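DTDP-4-amino-4,6-dideoxyglucose formyltransferase (PDB 6V2T) probably transfers a formyl group from a folate cofactor to the 4-amino group of dTDP-4-amino-4,6-dideoxyglucose, probably in making lipopolysaccharide O-antigen. Local coordinates at residues 247-250 against 256-259; 129-134 against 169-174; 111-116 against 196-201. One frame throughout, in Å; residues are numbered along the deposited sequence.

Interaction 1 of 3, residues 247-250 against 256-259; sequences AYYL and KVYI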
# COMPACT_ATOMS: atom_id res chain seq x y z
N ALA B 247 9.22 7.14 -2.69
CA ALA B 247 9.09 7.34 -4.14
C ALA B 247 8.07 8.46 -4.38
O ALA B 247 7.03 8.46 -3.72
CB ALA B 247 8.69 6.06 -4.82
N TYR B 248 8.38 9.38 -5.28
CA TYR B 248 7.47 10.45 -5.74
C TYR B 248 7.80 10.80 -7.18
O TYR B 248 8.93 10.53 -7.60
CB TYR B 248 7.59 11.69 -4.86
CG TYR B 248 8.92 12.37 -4.98
CD1 TYR B 248 10.00 11.95 -4.22
CD2 TYR B 248 9.13 13.37 -5.91
CE1 TYR B 248 11.24 12.54 -4.34
CE2 TYR B 248 10.38 13.96 -6.06
CZ TYR B 248 11.42 13.56 -5.25
OH TYR B 248 12.66 14.11 -5.40
N TYR B 249 6.85 11.39 -7.91
CA TYR B 249 7.13 12.20 -9.12
C TYR B 249 6.72 13.66 -8.84
O TYR B 249 5.80 13.95 -8.04
CB TYR B 249 6.51 11.59 -10.39
CG TYR B 249 5.01 11.46 -10.41
CD1 TYR B 249 4.19 12.51 -10.84
CD2 TYR B 249 4.40 10.29 -9.98
CE1 TYR B 249 2.82 12.38 -10.86
CE2 TYR B 249 3.02 10.15 -10.00
CZ TYR B 249 2.23 11.21 -10.42
OH TYR B 249 0.88 11.05 -10.40
N LEU B 250 7.47 14.56 -9.48
CA LEU B 250 7.27 16.03 -9.44
C LEU B 250 6.18 16.42 -10.43
O LEU B 250 6.28 16.00 -11.59
CB LEU B 250 8.59 16.72 -9.81
CG LEU B 250 9.50 17.03 -8.64
CD1 LEU B 250 10.90 17.38 -9.12
CD2 LEU B 250 8.91 18.15 -7.79
N LYS B 256 4.21 17.10 -5.30
CA LYS B 256 4.75 15.72 -5.42
C LYS B 256 3.60 14.73 -5.27
O LYS B 256 2.72 14.95 -4.40
CB LYS B 256 5.83 15.48 -4.36
CG LYS B 256 7.14 16.21 -4.64
CD LYS B 256 8.17 16.10 -3.54
CE LYS B 256 9.31 17.07 -3.75
NZ LYS B 256 10.48 16.74 -2.89
N VAL B 257 3.63 13.67 -6.07
CA VAL B 257 2.76 12.49 -5.84
C VAL B 257 3.64 11.38 -5.29
O VAL B 257 4.48 10.91 -6.03
CB VAL B 257 2.04 12.08 -7.12
CG1 VAL B 257 1.20 10.84 -6.85
CG2 VAL B 257 1.18 13.22 -7.65
N TYR B 258 3.42 10.96 -4.05
CA TYR B 258 4.15 9.82 -3.44
C TYR B 258 3.47 8.51 -3.84
O TYR B 258 2.21 8.38 -3.75
CB TYR B 258 4.32 9.97 -1.92
CG TYR B 258 5.28 11.08 -1.55
CD1 TYR B 258 6.64 10.84 -1.43
CD2 TYR B 258 4.83 12.38 -1.39
CE1 TYR B 258 7.52 11.86 -1.10
CE2 TYR B 258 5.70 13.41 -1.07
CZ TYR B 258 7.04 13.15 -0.91
OH TYR B 258 7.90 14.16 -0.61
N ILE B 259 4.30 7.55 -4.27
CA ILE B 259 3.88 6.22 -4.74
C ILE B 259 4.38 5.16 -3.76
O ILE B 259 5.58 5.16 -3.47
CB ILE B 259 4.41 5.98 -6.16
CG1 ILE B 259 3.92 7.05 -7.13
CG2 ILE B 259 4.05 4.58 -6.65
CD1 ILE B 259 2.44 6.97 -7.44
O HOH W 1 7.51 5.18 -1.51

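Interaction 2 of 3, residues 129-134 against 169-174; sequences FPQVFS and DTSLNV. With NA (sodium ion), chain J; 0FX (dTDP-4-amino-4,6-dideoxyglucose), chain G.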
# COMPACT_ATOMS: atom_id res chain seq x y z
N PHE B 129 20.39 2.03 3.92
CA PHE B 129 19.20 1.22 3.59
C PHE B 129 19.59 0.08 2.64
O PHE B 129 19.02 -0.06 1.56
CB PHE B 129 18.09 2.10 3.01
CG PHE B 129 17.73 3.33 3.82
CD1 PHE B 129 17.96 3.41 5.18
CD2 PHE B 129 17.15 4.43 3.20
CE1 PHE B 129 17.63 4.55 5.91
CE2 PHE B 129 16.81 5.56 3.92
CZ PHE B 129 17.04 5.62 5.28
N PRO B 130 20.48 -0.82 3.06
CA PRO B 130 20.98 -1.88 2.17
C PRO B 130 19.91 -2.70 1.45
O PRO B 130 20.07 -2.96 0.30
CB PRO B 130 21.85 -2.73 3.11
CG PRO B 130 22.36 -1.70 4.09
CD PRO B 130 21.13 -0.85 4.38
N GLN B 131 18.81 -3.05 2.12
CA GLN B 131 17.74 -3.87 1.51
C GLN B 131 17.04 -3.09 0.39
O GLN B 131 16.63 -3.74 -0.53
CB GLN B 131 16.79 -4.39 2.60
CG GLN B 131 15.74 -3.38 3.01
CD GLN B 131 16.27 -2.29 3.93
OE1 GLN B 131 17.36 -2.38 4.46
NE2 GLN B 131 15.45 -1.28 4.14
N VAL B 132 16.99 -1.75 0.40
CA VAL B 132 16.38 -0.97 -0.71
C VAL B 132 17.19 -1.25 -1.99
O VAL B 132 16.60 -1.63 -3.00
CB VAL B 132 16.33 0.54 -0.41
CG1 VAL B 132 15.86 1.31 -1.62
CG2 VAL B 132 15.46 0.83 0.80
N PHE B 133 18.48 -1.01 -1.92
CA PHE B 133 19.45 -1.28 -3.02
C PHE B 133 19.45 -2.77 -3.36
O PHE B 133 19.37 -3.08 -4.53
CB PHE B 133 20.82 -0.72 -2.65
CG PHE B 133 20.78 0.78 -2.52
CD1 PHE B 133 20.85 1.59 -3.65
CD2 PHE B 133 20.61 1.39 -1.28
CE1 PHE B 133 20.76 2.97 -3.53
CE2 PHE B 133 20.48 2.77 -1.18
CZ PHE B 133 20.60 3.55 -2.30
N SER B 134 19.44 -3.68 -2.40
CA SER B 134 19.47 -5.12 -2.75
C SER B 134 18.23 -5.50 -3.57
O SER B 134 18.35 -6.38 -4.45
CB SER B 134 19.64 -6.03 -1.55
OG SER B 134 20.98 -5.98 -1.09
N ASP B 169 8.63 -9.08 -1.73
CA ASP B 169 9.12 -8.30 -0.57
C ASP B 169 9.12 -6.81 -0.93
O ASP B 169 9.65 -6.44 -2.03
CB ASP B 169 10.54 -8.71 -0.17
CG ASP B 169 10.64 -9.92 0.72
OD1 ASP B 169 9.65 -10.25 1.40
OD2 ASP B 169 11.75 -10.48 0.80
N THR B 170 8.66 -5.98 0.01
CA THR B 170 9.00 -4.54 0.07
C THR B 170 10.27 -4.37 0.91
O THR B 170 10.73 -5.33 1.56
CB THR B 170 7.86 -3.73 0.69
OG1 THR B 170 7.69 -4.22 2.03
CG2 THR B 170 6.58 -3.88 -0.09
N SER B 171 10.78 -3.16 0.92
CA SER B 171 11.81 -2.73 1.89
C SER B 171 11.40 -3.15 3.31
O SER B 171 12.27 -3.64 4.03
CB SER B 171 12.05 -1.27 1.81
OG SER B 171 12.88 -0.87 2.86
N LEU B 172 10.15 -2.96 3.70
CA LEU B 172 9.74 -3.22 5.11
C LEU B 172 9.87 -4.73 5.37
O LEU B 172 10.40 -5.10 6.41
CB LEU B 172 8.32 -2.70 5.33
CG LEU B 172 7.72 -3.01 6.70
CD1 LEU B 172 8.54 -2.37 7.80
CD2 LEU B 172 6.26 -2.57 6.77
N ASN B 173 9.37 -5.55 4.47
CA ASN B 173 9.45 -7.02 4.58
C ASN B 173 10.93 -7.43 4.77
O ASN B 173 11.21 -8.17 5.72
CB ASN B 173 8.85 -7.73 3.37
CG ASN B 173 7.39 -7.43 3.12
OD1 ASN B 173 7.00 -7.33 1.96
ND2 ASN B 173 6.59 -7.30 4.17
N VAL B 174 11.85 -6.99 3.91
CA VAL B 174 13.27 -7.42 4.04
C VAL B 174 13.85 -6.87 5.36
O VAL B 174 14.58 -7.59 6.03
CB VAL B 174 14.14 -7.00 2.84
CG1 VAL B 174 15.53 -7.59 2.98
CG2 VAL B 174 13.52 -7.43 1.52
NA NA J . 5.23 -8.10 0.46
O4P 0FX G . 18.15 1.13 10.33
P2 0FX G . 17.92 2.33 11.26
O3P 0FX G . 18.20 2.01 12.69
O1G 0FX G . 19.03 3.33 10.76
C1G 0FX G . 19.95 3.84 11.72
C2G 0FX G . 20.04 5.33 11.42
O2G 0FX G . 18.79 6.03 11.56
C3G 0FX G . 20.52 5.45 9.99
O3G 0FX G . 20.71 6.85 9.74
C4G 0FX G . 21.80 4.62 9.74
N4A 0FX G . 22.05 4.56 8.29
C5G 0FX G . 21.74 3.18 10.23
C6G 0FX G . 23.13 2.52 10.15
O5G 0FX G . 21.24 3.19 11.57
OPP 0FX G . 16.41 3.08 11.45
P 0FX G . 16.01 3.97 10.23
O1P 0FX G . 16.84 5.11 9.88
O2P 0FX G . 14.67 4.57 10.57
O5 0FX G . 15.64 3.14 8.94
C5 0FX G . 14.97 1.91 9.04
C4 0FX G . 14.34 1.64 7.66
O4 0FX G . 13.27 2.54 7.38
C3 0FX G . 15.30 1.85 6.47
O3 0FX G . 16.17 0.75 6.27
C2 0FX G . 14.36 2.15 5.28
C1 0FX G . 13.17 2.81 6.02
N11 0FX G . 13.20 4.25 5.82
C61 0FX G . 13.69 5.10 6.75
C51 0FX G . 13.66 6.47 6.49
C5A 0FX G . 14.22 7.44 7.53
C21 0FX G . 12.68 4.70 4.67
O21 0FX G . 12.20 3.81 3.76
N31 0FX G . 12.65 6.03 4.38
C41 0FX G . 13.14 6.92 5.28
O41 0FX G . 13.14 8.25 4.94
O HOH W 2 4.92 -9.71 2.00
O HOH W 3 3.97 -6.03 0.83

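Interaction 3 of 3, residues 111-116 against 196-201; sequences NVRCIN and ANYQQK. With FOL (folic acid), chain H.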
# COMPACT_ATOMS: atom_id res chain seq x y z
N ASN B 111 41.85 4.15 18.33
CA ASN B 111 42.31 4.16 19.74
C ASN B 111 41.46 3.29 20.66
O ASN B 111 41.88 3.15 21.82
CB ASN B 111 42.36 5.58 20.32
CG ASN B 111 43.48 6.39 19.69
OD1 ASN B 111 44.64 5.99 19.78
ND2 ASN B 111 43.13 7.44 18.98
N VAL B 112 40.29 2.83 20.22
CA VAL B 112 39.37 2.00 21.05
C VAL B 112 38.82 0.88 20.16
O VAL B 112 38.51 1.16 18.99
CB VAL B 112 38.22 2.83 21.66
CG1 VAL B 112 37.45 2.01 22.68
CG2 VAL B 112 38.74 4.09 22.30
N ARG B 113 38.73 -0.33 20.67
CA ARG B 113 38.04 -1.43 19.95
C ARG B 113 36.59 -0.97 19.69
O ARG B 113 35.81 -0.80 20.66
CB ARG B 113 38.14 -2.75 20.73
CG ARG B 113 37.72 -3.97 19.91
CD ARG B 113 38.23 -5.25 20.54
NE ARG B 113 37.69 -5.40 21.89
CZ ARG B 113 36.68 -6.22 22.22
NH1 ARG B 113 36.24 -6.27 23.47
NH2 ARG B 113 36.13 -7.01 21.32
N CYS B 114 36.23 -0.70 18.43
CA CYS B 114 34.85 -0.29 18.04
C CYS B 114 34.25 -1.36 17.13
O CYS B 114 34.93 -1.79 16.19
CB CYS B 114 34.87 1.08 17.37
SG CYS B 114 35.41 2.41 18.48
N ILE B 115 33.02 -1.79 17.42
CA ILE B 115 32.29 -2.84 16.66
C ILE B 115 30.92 -2.31 16.24
O ILE B 115 30.18 -1.78 17.10
CB ILE B 115 32.19 -4.13 17.50
CG1 ILE B 115 33.58 -4.70 17.78
CG2 ILE B 115 31.28 -5.13 16.81
CD1 ILE B 115 33.64 -5.98 18.64
N ASN B 116 30.58 -2.50 14.96
CA ASN B 116 29.33 -2.01 14.34
C ASN B 116 28.40 -3.19 14.10
O ASN B 116 28.85 -4.30 13.65
CB ASN B 116 29.59 -1.21 13.06
CG ASN B 116 28.34 -0.62 12.42
OD1 ASN B 116 28.07 -0.84 11.25
ND2 ASN B 116 27.56 0.14 13.16
N ALA B 196 36.00 -10.88 22.79
CA ALA B 196 36.83 -11.07 21.58
C ALA B 196 36.99 -12.55 21.26
O ALA B 196 38.07 -12.97 20.76
CB ALA B 196 38.16 -10.40 21.74
N ASN B 197 35.93 -13.32 21.47
CA ASN B 197 35.88 -14.72 21.03
C ASN B 197 35.40 -14.73 19.58
O ASN B 197 34.23 -15.07 19.34
CB ASN B 197 35.00 -15.55 21.96
CG ASN B 197 35.07 -17.01 21.63
OD1 ASN B 197 36.01 -17.44 20.96
ND2 ASN B 197 34.04 -17.74 22.02
N TYR B 198 36.28 -14.34 18.65
CA TYR B 198 35.96 -14.20 17.22
C TYR B 198 37.25 -14.19 16.40
O TYR B 198 38.34 -14.07 16.99
CB TYR B 198 35.11 -12.95 16.96
CG TYR B 198 35.66 -11.63 17.44
CD1 TYR B 198 36.81 -11.09 16.89
CD2 TYR B 198 34.98 -10.87 18.39
CE1 TYR B 198 37.30 -9.87 17.32
CE2 TYR B 198 35.46 -9.64 18.81
CZ TYR B 198 36.63 -9.14 18.28
OH TYR B 198 37.09 -7.91 18.69
N GLN B 199 37.09 -14.39 15.09
CA GLN B 199 38.16 -14.27 14.08
C GLN B 199 37.80 -13.10 13.16
O GLN B 199 36.60 -12.82 12.99
CB GLN B 199 38.35 -15.60 13.36
CG GLN B 199 38.96 -16.69 14.23
CD GLN B 199 39.00 -18.01 13.49
OE1 GLN B 199 38.03 -18.39 12.87
NE2 GLN B 199 40.14 -18.70 13.54
N GLN B 200 38.82 -12.40 12.70
CA GLN B 200 38.78 -11.02 12.14
C GLN B 200 39.71 -10.91 10.95
O GLN B 200 40.37 -9.83 10.84
CB GLN B 200 39.16 -9.97 13.19
CG GLN B 200 40.66 -9.79 13.46
CD GLN B 200 40.97 -8.90 14.64
OE1 GLN B 200 40.56 -9.14 15.78
NE2 GLN B 200 41.75 -7.86 14.36
N LYS B 201 39.76 -11.94 10.09
CA LYS B 201 40.53 -11.89 8.81
C LYS B 201 39.92 -10.83 7.87
O LYS B 201 38.68 -10.88 7.62
CB LYS B 201 40.58 -13.23 8.06
CG LYS B 201 41.34 -13.16 6.72
CD LYS B 201 41.52 -14.48 5.96
CE LYS B 201 40.24 -15.25 5.76
NZ LYS B 201 40.02 -16.22 6.86
N1 FOL H . 31.82 4.95 11.77
C2 FOL H . 32.93 4.50 11.17
NA2 FOL H . 34.05 5.22 11.23
N3 FOL H . 32.96 3.29 10.54
C4 FOL H . 31.84 2.56 10.45
O4 FOL H . 31.96 1.46 9.85
C4A FOL H . 30.67 3.01 11.06
N5 FOL H . 29.51 2.35 10.99
C6 FOL H . 28.22 2.97 11.28
C7 FOL H . 28.43 3.95 12.46
N8 FOL H . 29.61 4.74 12.33
C8A FOL H . 30.70 4.24 11.73
C9 FOL H . 27.47 3.47 9.99
N10 FOL H . 26.66 4.67 10.22
C11 FOL H . 26.25 8.01 7.69
C12 FOL H . 25.63 7.95 8.94
C13 FOL H . 25.77 6.82 9.76
C14 FOL H . 26.54 5.74 9.37
C15 FOL H . 27.17 5.81 8.13
C16 FOL H . 27.03 6.93 7.30
C FOL H . 26.12 9.23 6.82
O FOL H . 25.81 10.26 7.38
N FOL H . 26.41 9.25 5.51

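Interaction 1 of 3, residues 247-250 against 256-259
Tyr248 and Tyr258 face each other as a non-hydrogen-bonded pair in a two-stranded antiparallel ladder, their CA atoms 4.1 Å apart, and the short axes of strands 248-250 and 256-259 run at 161° to one another. Backbone bonding comes from the flanking positions. Tyr249 and Val257 form the hydrogen-bonded pair, with Val257 N donating to Tyr249 O (2.9 Å) and Tyr249 N to Val257 O (3.1 Å). Ile259 N is hydrogen-bonded to Ala247 O (2.9 Å). Beyond this pair a single water bridges Ala247 N and Ile259 O, which lie too far apart for a direct bond; it accepts from the nitrogen and donates to the oxygen.

Ring contacts differ on the two faces. On the face carrying Tyr248, Lys256 and Tyr258, the extended Lys256 chain passes over one face of the Tyr248 ring: CD makes a CH-pi contact, and NZ, over the ring face and 4.4 Å from the ring centroid of Tyr248, adds a cation-pi interaction. Tyr248 in turn lays its CB over one face of the Tyr258 ring, 3.9 Å from that centroid, while the two rings meet obliquely with planes at 54°.

On the other face, the Tyr249 ring folds across the strand onto Val257. Its chi1 of 62°, with CG between backbone N and carbonyl carbon, swings the ring over the neighbouring strand, and Val257 CB sits 3.4 Å from Tyr249 CZ. Ile259 CD1 touches the edge of the same ring.

Residues 256-259 also pair antiparallel with a strand of the second subunit, whose Ala263 packs on Val257 and Ile259. The contact is thus a beta hairpin of the C-terminal dimerization region, with its second strand carrying the sheet across the subunit interface.

Interaction 2 of 3, residues 129-134 against 169-174
Gln131 joins the two helix starts through its amide: NE2 donates to Ser171 OG at 2.9 Å, with an N-H...O angle of 170° and the hydroxyl only 3° out of the amide plane. The same nitrogen donates to O3 of dTDP-4-amino-4,6-dideoxyglucose at 3.0 Å, so these two acceptors fix the rotation of the amide. Its chain bends at chi2 (-77°), and the stem is packed as well: Gln131 CB meets Val174 CG1 at 3.5 Å, while Val132 CG2 rests against Ser171 OG. Next to it, one face of the Phe129 ring lies against the ligand's deoxyribose, Phe129 CD1 being 3.3 Å from C3 of the nucleotide, and the ring reaches the thymine at its CZ end.

Further out, His241 ND1 is hydrogen-bonded to Ser171 OG, making the serine a second-shell link between two pocket residues, Gln131 and His241. The helix bearing Ser171 begins with a capping box: Asn173 N donates to Thr170 OG1, and Thr170 N to Asn173 OD1 (2.9 Å). That oxygen also binds the sodium ion at 2.4 Å, alongside two waters and the carbonyl oxygens of Trp168 and Ala263.

Altogether, the start of helix 130-137 supplies Phe129 and Gln131 to the nucleotide-sugar pocket of this formyltransferase domain, and the capped start of helix 171-194 backs Gln131 through Ser171.

Interaction 3 of 3, residues 111-116 against 196-201
The backbones of 111-116 and 196-201 stay well apart, with the nearest CA atoms, those of Arg113 and Ala196, separated by 9.9 Å, so a strand segment and an irregular loop are joined by side chains alone.

The polar link is one hydrogen bond, from Arg113 NH2 to Tyr198 OH, 2.9 Å long with an N-H...O angle of 153°. The hydroxyl lies 14° out of the guanidinium plane and is therefore met at the edge of that group. Arg113 and Tyr198 run antiparallel alongside one another, their flat groups inclined by 34°. Arg113 leaves the strand with CG anti to the backbone N and continues extended through chi2, which places its CD 3.4 Å from Tyr198 OH; the bend at chi3 then turns the guanidinium toward the hydroxyl. Ala196 CB covers one face of the guanidinium, 4.0 Å from Arg113 NH2.

Arg113 has further acceptors at the C-terminal end of helix 171-194, NH2 donating to Leu193 O and NH1 to Val194 O, where a cation would probably interact favourably with the negative end of the helix dipole. Arg113 NH2, bonded to both Leu193 O and Tyr198 OH, ties the helix end to the loop.

The apolar part is smaller. Ile115 CD1 approaches Tyr198 CE2 at 4.1 Å, and both side chains also pack on Leu147 of strand 141-147 and Leu158 of strand 157-163.

Farther along the strand segment, Asn116 belongs to the folate pocket, its ND2 3.5 Å from C6 of folic acid. The contact thus fastens the loop after helix 171-194 to an interior strand of the mixed sheet in the formyltransferase domain, the same strand that carries Asn116 into the cofactor site.

Overall arrangement
The bound nucleotide sugar and folate lie between the outlying contacts. Interaction 2 contributes Phe129 and Gln131 to the nucleotide-sugar pocket, and the Gln131 side chain is about 13 Å from the folic acid at nearest approach; interaction 3 reaches the cofactor through Asn116. Their centres are 27 Å apart, on opposite sides of the chain's centre, and helix 171-194 spans between them, starting in interaction 2 and ending next to Arg113. Interaction 1 belongs to the dimerization region, its centre 19 Å from that of interaction 2 and 43 Å from that of interaction 3. The sodium ion connects interaction 2, through Asn173, to the strand that carries 256-259, through Ala263 O.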